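Local atomic coordinates of phosphoserine phosphatase RsbX (Bacillus subtilis, PDB entry 3W42), a protein that removes phosphate from phosphorylated RsbS and so acts as a negative regulator of sigma-B activity in the general stress response. Residues E5-E8 and H9-T12. Sequence-based numbering, arbitrary orientation. Where two conformers were deposited one is given.
Sequences EENE and HIQT
Asn7, His9 in the turn, and Ile10, which opens the returning strand, illustrate how one side-chain oxygen can close a tight hairpin. Asn7 OD1 accepts from His9 N at 2.8 Å, in an Asx turn, and also from Ile10 N at 3.0 Å. The two N-H groups approach differently: Ile10 N lies nearly in line with the side-chain carbonyl, whereas His9 N sits above its plane, 42° out of it. Asn7 can reach both because CG is held between the backbone N and the carbonyl carbon (chi1 71°), which turns OD1 toward them. Ile10 N thus gives its proton to OD1 rather than to Asn7 O, which lies 3.8 Å from it. The reverse main-chain bond does form, from Asn7 N to Ile10 O at 2.9 Å. Further along, Glu5 and Thr12 make a hydrogen-bonded antiparallel pair, with Thr12 N to Glu5 O at 2.9 Å the straighter of its two links and Glu5 N to Thr12 O the other.

Between these rungs, Glu6 and Gln11 form the non-hydrogen-bonded pair. Their side chains run abreast on one face, but Glu6 OE1 and Gln11 NE2 stay 3.8 Å apart, too long for a bond, the planes almost perpendicular; Gln11 OE1 accepts from Val173 N. At the bend, Glu8 CB packs over the His9 ring in a CH-pi contact, 4.2 Å from its centroid, while a water joins Glu8 OE1 to His9 NE2, 2.9 Å from the latter. Phe97 also meets that ring.

This hairpin joins strand 2-6, at the margin of one sheet of the PPM-type sandwich, to strand 10-17. Its chemistry implies a turn fixed by polar grip: one side-chain oxygen takes two successive backbone N-H groups, while the main-chain bond here runs only from Asn7 N to Ile10 O.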
ATOM      1  N   GLU A   5     -12.229  -2.166   8.000  1.00  6.43           N
ATOM      2  CA  GLU A   5     -13.410  -1.668   7.341  0.67  7.14           C
ATOM      3  C   GLU A   5     -13.984  -2.772   6.485  1.00  7.50           C
ATOM      4  O   GLU A   5     -13.266  -3.713   6.124  1.00  8.44           O
ATOM      5  CB  GLU A   5     -13.104  -0.442   6.461  0.67  8.44           C
ATOM      6  CG  GLU A   5     -12.547   0.793   7.254  0.67 10.64           C
ATOM      7  CD  GLU A   5     -13.476   1.486   8.241  0.67 12.71           C
ATOM      8  OE1 GLU A   5     -12.962   2.296   9.112  0.67 15.16           O
ATOM      9  OE2 GLU A   5     -14.719   1.257   8.233  0.67 16.00           O
ATOM     10  N   GLU A   6     -15.271  -2.690   6.166  1.00  7.28           N
ATOM     11  CA  GLU A   6     -15.897  -3.667   5.289  1.00  7.61           C
ATOM     12  C   GLU A   6     -17.095  -3.065   4.585  1.00  7.11           C
ATOM     13  O   GLU A   6     -17.856  -2.295   5.217  1.00  8.49           O
ATOM     14  CB  GLU A   6     -16.406  -4.854   6.129  1.00  8.88           C
ATOM     15  CG  GLU A   6     -17.014  -5.969   5.300  1.00 11.53           C
ATOM     16  CD  GLU A   6     -17.233  -7.262   6.046  1.00 14.88           C
ATOM     17  OE1 GLU A   6     -16.852  -7.361   7.186  1.00 16.74           O
ATOM     18  OE2 GLU A   6     -17.713  -8.279   5.419  1.00 23.83           O
ATOM     19  N   ASN A   7     -17.304  -3.464   3.356  1.00  6.43           N
ATOM     20  CA  ASN A   7     -18.531  -3.219   2.648  1.00  7.09           C
ATOM     21  C   ASN A   7     -18.906  -4.469   1.871  1.00  6.94           C
ATOM     22  O   ASN A   7     -18.316  -5.526   2.106  1.00  7.86           O
ATOM     23  CB  ASN A   7     -18.540  -1.913   1.875  1.00  7.61           C
ATOM     24  CG  ASN A   7     -17.652  -1.932   0.660  1.00  7.08           C
ATOM     25  OD1 ASN A   7     -17.153  -2.983   0.225  1.00  7.14           O
ATOM     26  ND2 ASN A   7     -17.385  -0.757   0.131  1.00  9.10           N
ATOM     27  N   GLU A   8     -19.844  -4.375   0.942  1.00  6.96           N
ATOM     28  CA  GLU A   8     -20.252  -5.565   0.230  1.00  7.29           C
ATOM     29  C   GLU A   8     -19.174  -6.108  -0.722  1.00  5.76           C
ATOM     30  O   GLU A   8     -19.273  -7.264  -1.129  1.00  7.90           O
ATOM     31  CB  GLU A   8     -21.548  -5.264  -0.576  1.00  8.75           C
ATOM     32  CG  GLU A   8     -22.792  -4.944   0.294  1.00 10.49           C
ATOM     33  CD  GLU A   8     -23.938  -4.258  -0.466  1.00 11.44           C
ATOM     34  OE1 GLU A   8     -23.738  -3.038  -0.867  1.00 14.23           O
ATOM     35  OE2 GLU A   8     -24.980  -4.897  -0.703  1.00 17.75           O
ATOM     36  N   HIS A   9     -18.211  -5.294  -1.063  1.00  5.37           N
ATOM     37  CA  HIS A   9     -17.237  -5.598  -2.100  1.00  5.47           C
ATOM     38  C   HIS A   9     -15.851  -5.909  -1.595  1.00  5.31           C
ATOM     39  O   HIS A   9     -15.043  -6.506  -2.331  1.00  5.46           O
ATOM     40  CB  HIS A   9     -17.167  -4.435  -3.092  1.00  6.21           C
ATOM     41  CG  HIS A   9     -18.512  -4.155  -3.684  1.00  7.71           C
ATOM     42  ND1 HIS A   9     -19.151  -5.043  -4.510  1.00  9.38           N
ATOM     43  CD2 HIS A   9     -19.328  -3.100  -3.451  1.00 10.81           C
ATOM     44  CE1 HIS A   9     -20.339  -4.502  -4.784  1.00 13.85           C
ATOM     45  NE2 HIS A   9     -20.465  -3.353  -4.129  1.00 12.35           N
ATOM     46  N   ILE A  10     -15.502  -5.457  -0.411  1.00  5.50           N
ATOM     47  CA  ILE A  10     -14.164  -5.632   0.128  1.00  5.82           C
ATOM     48  C   ILE A  10     -14.198  -5.557   1.643  1.00  6.12           C
ATOM     49  O   ILE A  10     -15.005  -4.850   2.225  1.00  6.94           O
ATOM     50  CB  ILE A  10     -13.199  -4.514  -0.421  1.00  6.17           C
ATOM     51  CG1 ILE A  10     -11.700  -4.926  -0.270  1.00  6.07           C
ATOM     52  CG2 ILE A  10     -13.538  -3.107   0.138  1.00  7.79           C
ATOM     53  CD1 ILE A  10     -10.761  -3.921  -0.854  1.00  7.49           C
ATOM     54  N   GLN A  11     -13.287  -6.310   2.253  0.54  5.10           N
ATOM     55  CA  GLN A  11     -12.915  -6.102   3.641  0.54  4.89           C
ATOM     56  C   GLN A  11     -11.441  -5.759   3.709  0.54  4.72           C
ATOM     57  O   GLN A  11     -10.642  -6.368   2.972  0.54  5.13           O
ATOM     58  CB  GLN A  11     -13.341  -7.178   4.606  0.54  6.43           C
ATOM     59  CG  GLN A  11     -12.675  -8.460   4.421  0.54  7.75           C
ATOM     60  CD  GLN A  11     -12.866  -9.485   5.490  0.54  8.70           C
ATOM     61  OE1 GLN A  11     -11.808 -10.236   5.613  0.54  7.63           O
ATOM     62  NE2 GLN A  11     -14.117  -9.734   5.995  0.54  9.63           N
ATOM     63  N   THR A  12     -11.100  -4.789   4.534  1.00  5.07           N
ATOM     64  CA  THR A  12      -9.748  -4.313   4.620  1.00  5.40           C
ATOM     65  C   THR A  12      -9.252  -4.235   6.086  1.00  5.29           C
ATOM     66  O   THR A  12     -10.053  -4.122   7.027  1.00  6.37           O
ATOM     67  CB  THR A  12      -9.554  -2.947   3.975  1.00  5.15           C
ATOM     68  OG1 THR A  12     -10.379  -1.964   4.634  1.00  6.83           O
ATOM     69  CG2 THR A  12      -9.898  -2.945   2.479  1.00  7.24           C
TER
HETATM   70  O   HOH W   1     -22.991  -2.070  -3.688  1.00 26.89           O